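Local coordinates for uncharacterized protein (Trypanosoma congolense, PDB 4E40) that probably serves as the trypanosome's cell-surface receptor for haptoglobin-haemoglobin complexes, taking part in nutrient uptake, at residues A[32-42]-A[202-213]; A[102-110]-A[219-227]. All coordinates share one frame; numbering follows the deposited sequence. Where two conformers were deposited one is given.

Overall arrangement
The model is a long helical bundle, and both contacts join its last helix, 192-246, to an earlier one. From the N terminus, the chain first supplies 32-42 near the start of helix 28-73, then runs back along helix 82-147, which carries 102-110. Helix 192-246 returns in the first direction. Contact 1 closes a loop of 159 residues when 202-213 packs nearly parallel against 32-42; contact 2 closes one of 108 when 219-227 meets 102-110 in antiparallel fashion. The segments alternate along the chain, so the two loops cross rather than nest. With centres 23 Å apart, the contacts tie the last helix to both earlier long helices.

Contact 1 (A[32-42]-A[202-213]); sequences SGILLRPAVIR and LDNLDKDVKSVE
V209 is the side chain to find first: it pushes as a knob into the hole formed by L35, L36, P38 and A39. Its CG1, anti to the backbone N (chi1 173°), faces the proline ring, 4.1 Å from P38 CB. CG2 goes the other way, 3.9 Å from A39 CB and only 3.4 Å from L35 O. That carbonyl sits where P38 kinks the helix: A39 N bonds weakly to L36 O instead, and the valine methyl packs over the opened turn. One turn back, L205 spreads its two methyls. CD2 reaches L35 CB at 3.8 Å and lies near S32 O, while CD1 meets L36 CD1 at 4.0 Å with the two leucines at about a right angle. L35 reaches across with both branch ends: CD1 meets L202 CD2 at 4.0 Å, again at about a right angle, and CD2 sits over a face of the D206 carboxylate. Further up, V212 CG1 lies 3.7 Å from R42 CG, the side chains sliding past each other in opposite directions, and also touches A39 CB. Beyond this pair of helices, L36 touches A122 and V212 touches L118, both of helix 82-147. The helix axes pass 8.9 Å apart at 25°. A single knob-into-hole, V209, thus centres the packing of two roughly parallel helices in a three-helix bundle, up to R42, which binds heme b in another structure of this receptor.

Contact 2 (A[102-110]-A[219-227]); sequences KEEVEIVAK and LETALEKAE
The carboxylate of E104 lies with one face against the aliphatic part of K225. K225 CB sits almost straight above the carboxyl carbon, 3.6 Å from E104 CD, and on the same face K225 CD comes within 3.6 Å of E104 OE2. Beyond the other oxygen is the methyl of A222, with its CB 3.5 Å from E104 OE1. A bend at chi2 (-65°) turns the carboxyl group so that its face meets K225, while the side chain as a whole stands out from its own helix toward the partner. The charged ends do not meet: K225 turns at chi4 (-87°) and its NZ stays 5.5 Å from E104 OE2, leaving at most a longer-range attraction.

Around this pair the helices run antiparallel at 159°, their axes 8.3 Å apart, a close approach for which the alanines A222 and A226 leave room. These are two of the long helices of the receptor's three-helix bundle. The third, helix 28-73, covers the inner side, where S53 touches V105 and V108.

A222 CB nestles between I107 CG2 and V108 CG2, while A226 CB packs against E104 CB at 3.7 Å and also meets V105 CG2. V108 divides its methyls between two leucines: CG1 reaches L219 CD2 at 3.9 Å, the side chains lying aslant, and CG2 rests 3.9 Å from L223 CG. L223 in turn borders K52, part of a heme b binding site seen in another structure of this protein, and L219 also packs on S49 of helix 28-73.

Contact 1 (A[32-42]-A[202-213])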
loop_
_atom_site.group_PDB
_atom_site.type_symbol
_atom_site.label_atom_id
_atom_site.label_comp_id
_atom_site.label_asym_id
_atom_site.label_seq_id
_atom_site.Cartn_x
_atom_site.Cartn_y
_atom_site.Cartn_z
ATOM N N SER A 32 -13.979 -1.117 2.773
ATOM C CA SER A 32 -12.669 -0.615 3.304
ATOM C C SER A 32 -11.726 -1.790 3.552
ATOM O O SER A 32 -10.549 -1.668 3.292
ATOM C CB SER A 32 -12.935 0.235 4.569
ATOM O OG SER A 32 -13.320 -0.561 5.641
ATOM N N GLY A 33 -12.234 -2.903 4.066
ATOM C CA GLY A 33 -11.329 -4.064 4.235
ATOM C C GLY A 33 -10.861 -4.620 2.911
ATOM O O GLY A 33 -9.693 -5.027 2.804
ATOM N N ILE A 34 -11.706 -4.656 1.875
ATOM C CA ILE A 34 -11.272 -5.039 0.510
ATOM C C ILE A 34 -10.231 -4.083 -0.041
ATOM O O ILE A 34 -9.219 -4.506 -0.623
ATOM C CB ILE A 34 -12.505 -5.065 -0.454
ATOM C CG1 ILE A 34 -13.372 -6.244 -0.072
ATOM C CG2 ILE A 34 -12.075 -5.232 -1.939
ATOM C CD1 ILE A 34 -14.724 -6.201 -0.780
ATOM N N LEU A 35 -10.452 -2.771 0.124
ATOM C CA LEU A 35 -9.431 -1.818 -0.360
ATOM C C LEU A 35 -8.100 -2.041 0.361
ATOM O O LEU A 35 -7.065 -1.987 -0.316
ATOM C CB LEU A 35 -9.857 -0.341 -0.145
ATOM C CG LEU A 35 -10.853 0.221 -1.160
ATOM C CD1 LEU A 35 -11.394 1.554 -0.671
ATOM C CD2 LEU A 35 -10.162 0.427 -2.508
ATOM N N LEU A 36 -8.119 -2.341 1.679
ATOM C CA LEU A 36 -6.880 -2.433 2.499
ATOM C C LEU A 36 -6.105 -3.707 2.227
ATOM O O LEU A 36 -4.848 -3.742 2.334
ATOM C CB LEU A 36 -7.199 -2.313 3.990
ATOM C CG LEU A 36 -6.005 -2.399 4.953
ATOM C CD1 LEU A 36 -5.117 -1.167 4.750
ATOM C CD2 LEU A 36 -6.555 -2.487 6.344
ATOM N N ARG A 37 -6.815 -4.741 1.809
ATOM C CA ARG A 37 -6.258 -6.110 1.750
ATOM C C ARG A 37 -4.906 -6.222 1.044
ATOM O O ARG A 37 -3.989 -6.820 1.650
ATOM C CB ARG A 37 -7.299 -7.076 1.188
ATOM C CG ARG A 37 -6.876 -8.547 1.193
ATOM C CD ARG A 37 -6.545 -9.039 2.579
ATOM N NE ARG A 37 -6.212 -10.466 2.515
ATOM C CZ ARG A 37 -5.469 -11.109 3.418
ATOM N NH1 ARG A 37 -4.985 -10.450 4.475
ATOM N NH2 ARG A 37 -5.192 -12.412 3.252
ATOM N N PRO A 38 -4.740 -5.631 -0.165
ATOM C CA PRO A 38 -3.428 -5.820 -0.824
ATOM C C PRO A 38 -2.260 -5.194 -0.117
ATOM O O PRO A 38 -1.142 -5.742 -0.243
ATOM C CB PRO A 38 -3.578 -5.136 -2.200
ATOM C CG PRO A 38 -5.064 -5.206 -2.471
ATOM C CD PRO A 38 -5.699 -5.020 -1.110
ATOM N N ALA A 39 -2.470 -4.062 0.557
ATOM C CA ALA A 39 -1.387 -3.410 1.300
ATOM C C ALA A 39 -1.032 -4.275 2.479
ATOM O O ALA A 39 0.177 -4.368 2.786
ATOM C CB ALA A 39 -1.739 -1.959 1.717
ATOM N N VAL A 40 -1.989 -4.944 3.117
ATOM C CA VAL A 40 -1.673 -5.791 4.309
ATOM C C VAL A 40 -0.838 -7.025 3.894
ATOM O O VAL A 40 0.224 -7.346 4.489
ATOM C CB VAL A 40 -2.943 -6.165 5.071
ATOM C CG1 VAL A 40 -2.658 -7.285 6.041
ATOM C CG2 VAL A 40 -3.475 -4.900 5.773
ATOM N N ILE A 41 -1.266 -7.671 2.816
ATOM C CA ILE A 41 -0.451 -8.708 2.147
ATOM C C ILE A 41 0.964 -8.221 1.752
ATOM O O ILE A 41 1.967 -8.864 2.143
ATOM C CB ILE A 41 -1.240 -9.347 0.964
ATOM C CG1 ILE A 41 -2.539 -9.985 1.441
ATOM C CG2 ILE A 41 -0.428 -10.481 0.345
ATOM C CD1 ILE A 41 -2.394 -10.830 2.683
ATOM N N ARG A 42 1.069 -7.121 1.015
ATOM C CA ARG A 42 2.377 -6.562 0.627
ATOM C C ARG A 42 3.274 -6.269 1.830
ATOM O O ARG A 42 4.451 -6.681 1.882
ATOM C CB ARG A 42 2.159 -5.274 -0.159
ATOM C CG ARG A 42 3.375 -4.709 -0.847
ATOM C CD ARG A 42 3.522 -5.368 -2.230
ATOM N NE ARG A 42 4.150 -6.662 -2.095
ATOM C CZ ARG A 42 4.661 -7.369 -3.098
ATOM N NH1 ARG A 42 4.624 -6.904 -4.337
ATOM N NH2 ARG A 42 5.255 -8.528 -2.840
ATOM N N LEU A 202 -12.131 6.922 2.448
ATOM C CA LEU A 202 -12.049 5.931 1.374
ATOM C C LEU A 202 -11.133 6.392 0.233
ATOM O O LEU A 202 -10.407 5.557 -0.327
ATOM C CB LEU A 202 -13.428 5.663 0.760
ATOM C CG LEU A 202 -14.337 4.843 1.675
ATOM C CD1 LEU A 202 -15.755 4.780 1.061
ATOM C CD2 LEU A 202 -13.808 3.432 1.949
ATOM N N ASP A 203 -11.171 7.674 -0.115
ATOM C CA ASP A 203 -10.316 8.160 -1.213
ATOM C C ASP A 203 -8.816 8.184 -0.797
ATOM O O ASP A 203 -7.927 7.897 -1.602
ATOM C CB ASP A 203 -10.857 9.474 -1.802
ATOM C CG ASP A 203 -12.167 9.267 -2.651
ATOM O OD1 ASP A 203 -12.164 8.432 -3.614
ATOM O OD2 ASP A 203 -13.219 9.941 -2.386
ATOM N N ASN A 204 -8.552 8.421 0.473
ATOM C CA ASN A 204 -7.142 8.381 0.984
ATOM C C ASN A 204 -6.655 6.937 1.060
ATOM O O ASN A 204 -5.498 6.659 0.741
ATOM C CB ASN A 204 -7.014 9.110 2.322
ATOM C CG ASN A 204 -7.043 10.629 2.139
ATOM O OD1 ASN A 204 -6.604 11.115 1.099
ATOM N ND2 ASN A 204 -7.485 11.363 3.148
ATOM N N LEU A 205 -7.531 6.033 1.495
ATOM C CA LEU A 205 -7.240 4.593 1.559
ATOM C C LEU A 205 -6.880 4.065 0.171
ATOM O O LEU A 205 -5.871 3.381 0.021
ATOM C CB LEU A 205 -8.455 3.886 2.181
ATOM C CG LEU A 205 -8.441 2.364 2.207
ATOM C CD1 LEU A 205 -7.153 1.785 2.886
ATOM C CD2 LEU A 205 -9.686 1.869 2.898
ATOM N N ASP A 206 -7.715 4.378 -0.824
ATOM C CA ASP A 206 -7.520 3.909 -2.196
ATOM C C ASP A 206 -6.164 4.432 -2.696
ATOM O O ASP A 206 -5.362 3.626 -3.237
ATOM C CB ASP A 206 -8.687 4.461 -3.032
ATOM C CG ASP A 206 -8.820 3.836 -4.371
ATOM O OD1 ASP A 206 -8.124 2.862 -4.708
ATOM O OD2 ASP A 206 -9.777 4.278 -5.090
ATOM N N LYS A 207 -5.886 5.717 -2.485
ATOM C CA LYS A 207 -4.612 6.338 -2.905
ATOM C C LYS A 207 -3.427 5.657 -2.241
ATOM O O LYS A 207 -2.398 5.374 -2.906
ATOM C CB LYS A 207 -4.609 7.803 -2.569
ATOM C CG LYS A 207 -5.425 8.604 -3.570
ATOM C CD LYS A 207 -5.492 10.049 -3.079
ATOM C CE LYS A 207 -5.859 11.018 -4.194
ATOM N NZ LYS A 207 -7.262 10.835 -4.650
ATOM N N ASP A 208 -3.565 5.383 -0.952
ATOM C CA ASP A 208 -2.441 4.805 -0.174
ATOM C C ASP A 208 -2.107 3.407 -0.659
ATOM O O ASP A 208 -0.910 3.059 -0.730
ATOM C CB ASP A 208 -2.735 4.779 1.331
ATOM C CG ASP A 208 -2.602 6.172 1.981
ATOM O OD1 ASP A 208 -2.088 7.123 1.353
ATOM O OD2 ASP A 208 -3.058 6.343 3.127
ATOM N N VAL A 209 -3.120 2.614 -0.993
ATOM C CA VAL A 209 -2.888 1.242 -1.408
ATOM C C VAL A 209 -2.288 1.276 -2.815
ATOM O O VAL A 209 -1.380 0.487 -3.089
ATOM C CB VAL A 209 -4.138 0.339 -1.255
ATOM C CG1 VAL A 209 -3.870 -1.017 -1.866
ATOM C CG2 VAL A 209 -4.570 0.250 0.223
ATOM N N LYS A 210 -2.740 2.205 -3.666
ATOM C CA LYS A 210 -2.135 2.339 -5.017
ATOM C C LYS A 210 -0.655 2.686 -4.855
ATOM O O LYS A 210 0.196 2.111 -5.567
ATOM C CB LYS A 210 -2.824 3.385 -5.860
ATOM C CG LYS A 210 -4.158 2.877 -6.376
ATOM C CD LYS A 210 -4.913 3.972 -7.080
ATOM C CE LYS A 210 -6.193 3.393 -7.644
ATOM N NZ LYS A 210 -7.155 4.470 -8.007
ATOM N N SER A 211 -0.361 3.627 -3.958
ATOM C CA SER A 211 1.031 4.021 -3.666
ATOM C C SER A 211 1.846 2.829 -3.171
ATOM O O SER A 211 2.995 2.640 -3.610
ATOM C CB SER A 211 1.090 5.176 -2.657
ATOM O OG SER A 211 0.604 6.399 -3.198
ATOM N N VAL A 212 1.285 2.020 -2.268
ATOM C CA VAL A 212 1.982 0.810 -1.777
ATOM C C VAL A 212 2.378 -0.118 -2.925
ATOM O O VAL A 212 3.519 -0.616 -2.971
ATOM C CB VAL A 212 1.156 0.021 -0.718
ATOM C CG1 VAL A 212 1.694 -1.400 -0.477
ATOM C CG2 VAL A 212 1.145 0.792 0.576
ATOM N N GLU A 213 1.452 -0.333 -3.849
ATOM C CA GLU A 213 1.709 -1.266 -4.907
ATOM C C GLU A 213 2.761 -0.679 -5.887
ATOM O O GLU A 213 3.537 -1.471 -6.445
ATOM C CB GLU A 213 0.364 -1.706 -5.564
ATOM C CG GLU A 213 -0.607 -2.455 -4.626
ATOM C CD GLU A 213 -2.097 -2.430 -5.034
ATOM O OE1 GLU A 213 -2.487 -1.624 -5.892
ATOM O OE2 GLU A 213 -2.901 -3.258 -4.511
#

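Contact 2 (A[102-110]-A[219-227])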
loop_
_atom_site.group_PDB
_atom_site.type_symbol
_atom_site.label_atom_id
_atom_site.label_comp_id
_atom_site.label_asym_id
_atom_site.label_seq_id
_atom_site.Cartn_x
_atom_site.Cartn_y
_atom_site.Cartn_z
ATOM N N LYS A 102 25.270 -1.228 -3.055
ATOM C CA LYS A 102 24.870 -0.442 -1.888
ATOM C C LYS A 102 23.815 0.602 -2.260
ATOM O O LYS A 102 22.856 0.802 -1.529
ATOM C CB LYS A 102 26.096 0.256 -1.299
ATOM C CG LYS A 102 27.019 -0.717 -0.587
ATOM C CD LYS A 102 28.354 -0.068 -0.236
ATOM C CE LYS A 102 28.170 1.212 0.534
ATOM N NZ LYS A 102 29.404 1.479 1.326
ATOM N N GLU A 103 23.983 1.262 -3.425
ATOM C CA GLU A 103 22.959 2.212 -3.901
ATOM C C GLU A 103 21.609 1.557 -4.082
ATOM O O GLU A 103 20.564 2.062 -3.599
ATOM C CB GLU A 103 23.432 2.785 -5.253
ATOM C CG GLU A 103 24.562 3.786 -5.139
ATOM C CD GLU A 103 25.370 4.012 -6.424
ATOM O OE1 GLU A 103 25.075 3.298 -7.421
ATOM O OE2 GLU A 103 26.300 4.798 -6.424
ATOM N N GLU A 104 21.596 0.374 -4.703
ATOM C CA GLU A 104 20.304 -0.338 -4.884
ATOM C C GLU A 104 19.686 -0.864 -3.610
ATOM O O GLU A 104 18.462 -0.783 -3.457
ATOM C CB GLU A 104 20.412 -1.441 -5.925
ATOM C CG GLU A 104 20.912 -0.929 -7.282
ATOM C CD GLU A 104 19.947 0.049 -7.942
ATOM O OE1 GLU A 104 18.743 0.035 -7.590
ATOM O OE2 GLU A 104 20.421 0.795 -8.827
ATOM N N VAL A 105 20.507 -1.323 -2.687
ATOM C CA VAL A 105 20.017 -1.854 -1.403
ATOM C C VAL A 105 19.500 -0.694 -0.570
ATOM O O VAL A 105 18.494 -0.876 0.146
ATOM C CB VAL A 105 21.119 -2.700 -0.726
ATOM C CG1 VAL A 105 20.736 -3.046 0.754
ATOM C CG2 VAL A 105 21.320 -3.996 -1.530
ATOM N N GLU A 106 20.084 0.501 -0.687
ATOM C CA GLU A 106 19.505 1.708 -0.053
ATOM C C GLU A 106 18.154 2.074 -0.597
ATOM O O GLU A 106 17.262 2.488 0.173
ATOM C CB GLU A 106 20.465 2.902 -0.178
ATOM C CG GLU A 106 21.556 2.832 0.860
ATOM C CD GLU A 106 20.975 2.494 2.266
ATOM O OE1 GLU A 106 19.953 3.114 2.725
ATOM O OE2 GLU A 106 21.537 1.566 2.862
ATOM N N ILE A 107 17.975 1.928 -1.920
ATOM C CA ILE A 107 16.657 2.149 -2.480
ATOM C C ILE A 107 15.649 1.144 -1.945
ATOM O O ILE A 107 14.506 1.578 -1.609
ATOM C CB ILE A 107 16.664 2.125 -4.013
ATOM C CG1 ILE A 107 17.409 3.332 -4.489
ATOM C CG2 ILE A 107 15.192 2.177 -4.551
ATOM C CD1 ILE A 107 17.722 3.296 -5.978
ATOM N N VAL A 108 16.005 -0.140 -1.844
ATOM C CA VAL A 108 15.143 -1.185 -1.289
ATOM C C VAL A 108 14.741 -0.787 0.148
ATOM O O VAL A 108 13.568 -0.883 0.516
ATOM C CB VAL A 108 15.818 -2.560 -1.264
ATOM C CG1 VAL A 108 14.938 -3.557 -0.435
ATOM C CG2 VAL A 108 15.983 -3.052 -2.700
ATOM N N ALA A 109 15.687 -0.296 0.921
ATOM C CA ALA A 109 15.375 0.069 2.318
ATOM C C ALA A 109 14.395 1.199 2.335
ATOM O O ALA A 109 13.482 1.215 3.209
ATOM C CB ALA A 109 16.682 0.530 3.022
ATOM N N LYS A 110 14.562 2.185 1.433
ATOM C CA LYS A 110 13.683 3.355 1.379
ATOM C C LYS A 110 12.266 2.902 1.050
ATOM O O LYS A 110 11.302 3.386 1.681
ATOM C CB LYS A 110 14.151 4.400 0.354
ATOM C CG LYS A 110 15.442 5.125 0.759
ATOM C CD LYS A 110 15.988 6.076 -0.321
ATOM C CE LYS A 110 17.353 6.688 0.072
ATOM N NZ LYS A 110 17.421 7.091 1.498
ATOM N N LEU A 219 10.585 -1.312 -5.398
ATOM C CA LEU A 219 11.410 -2.183 -4.556
ATOM C C LEU A 219 11.967 -3.379 -5.328
ATOM O O LEU A 219 13.179 -3.701 -5.275
ATOM C CB LEU A 219 10.594 -2.630 -3.326
ATOM C CG LEU A 219 11.356 -3.326 -2.199
ATOM C CD1 LEU A 219 10.398 -3.276 -1.011
ATOM C CD2 LEU A 219 11.798 -4.762 -2.483
ATOM N N GLU A 220 11.068 -4.009 -6.074
ATOM C CA GLU A 220 11.442 -5.166 -6.844
ATOM C C GLU A 220 12.419 -4.796 -7.927
ATOM O O GLU A 220 13.363 -5.602 -8.149
ATOM C CB GLU A 220 10.179 -5.815 -7.464
ATOM C CG GLU A 220 10.488 -7.122 -8.180
ATOM C CD GLU A 220 11.379 -8.114 -7.452
ATOM O OE1 GLU A 220 12.315 -8.614 -8.134
ATOM O OE2 GLU A 220 11.170 -8.435 -6.245
ATOM N N THR A 221 12.272 -3.638 -8.546
ATOM C CA THR A 221 13.221 -3.203 -9.605
ATOM C C THR A 221 14.628 -3.001 -9.000
ATOM O O THR A 221 15.648 -3.428 -9.555
ATOM C CB THR A 221 12.732 -1.953 -10.285
ATOM O OG1 THR A 221 11.557 -2.313 -11.020
ATOM C CG2 THR A 221 13.782 -1.368 -11.226
ATOM N N ALA A 222 14.656 -2.395 -7.828
ATOM C CA ALA A 222 15.996 -2.239 -7.157
ATOM C C ALA A 222 16.618 -3.529 -6.687
ATOM O O ALA A 222 17.861 -3.661 -6.719
ATOM C CB ALA A 222 15.837 -1.228 -5.992
ATOM N N LEU A 223 15.860 -4.493 -6.197
ATOM C CA LEU A 223 16.419 -5.748 -5.817
ATOM C C LEU A 223 17.011 -6.366 -7.087
ATOM O O LEU A 223 18.084 -6.930 -6.974
ATOM C CB LEU A 223 15.417 -6.759 -5.230
ATOM C CG LEU A 223 15.182 -6.778 -3.728
ATOM C CD1 LEU A 223 13.970 -7.602 -3.325
ATOM C CD2 LEU A 223 16.404 -7.186 -2.926
ATOM N N GLU A 224 16.299 -6.281 -8.228
ATOM C CA GLU A 224 16.833 -6.859 -9.515
ATOM C C GLU A 224 18.204 -6.219 -9.834
ATOM O O GLU A 224 19.150 -6.958 -10.199
ATOM C CB GLU A 224 15.857 -6.672 -10.721
ATOM C CG GLU A 224 14.562 -7.512 -10.643
ATOM C CD GLU A 224 13.355 -6.880 -11.380
ATOM O OE1 GLU A 224 13.531 -5.905 -12.175
ATOM O OE2 GLU A 224 12.199 -7.325 -11.125
ATOM N N LYS A 225 18.294 -4.902 -9.750
ATOM C CA LYS A 225 19.535 -4.187 -10.087
ATOM C C LYS A 225 20.610 -4.622 -9.073
ATOM O O LYS A 225 21.776 -4.827 -9.448
ATOM C CB LYS A 225 19.333 -2.680 -10.145
ATOM C CG LYS A 225 18.324 -2.207 -11.252
ATOM C CD LYS A 225 18.323 -0.659 -11.329
ATOM C CE LYS A 225 17.278 -0.064 -12.267
ATOM N NZ LYS A 225 17.829 0.012 -13.650
ATOM N N ALA A 226 20.217 -4.734 -7.793
ATOM C CA ALA A 226 21.225 -5.152 -6.789
ATOM C C ALA A 226 21.754 -6.530 -7.092
ATOM O O ALA A 226 22.939 -6.771 -6.949
ATOM C CB ALA A 226 20.553 -5.070 -5.377
ATOM N N GLU A 227 20.851 -7.429 -7.547
ATOM C CA GLU A 227 21.235 -8.775 -7.950
ATOM C C GLU A 227 22.209 -8.787 -9.108
ATOM O O GLU A 227 23.213 -9.521 -9.071
ATOM C CB GLU A 227 19.969 -9.461 -8.453
ATOM C CG GLU A 227 19.017 -9.789 -7.311
ATOM C CD GLU A 227 17.557 -10.010 -7.761
ATOM O OE1 GLU A 227 17.227 -9.977 -8.985
ATOM O OE2 GLU A 227 16.710 -10.170 -6.841
#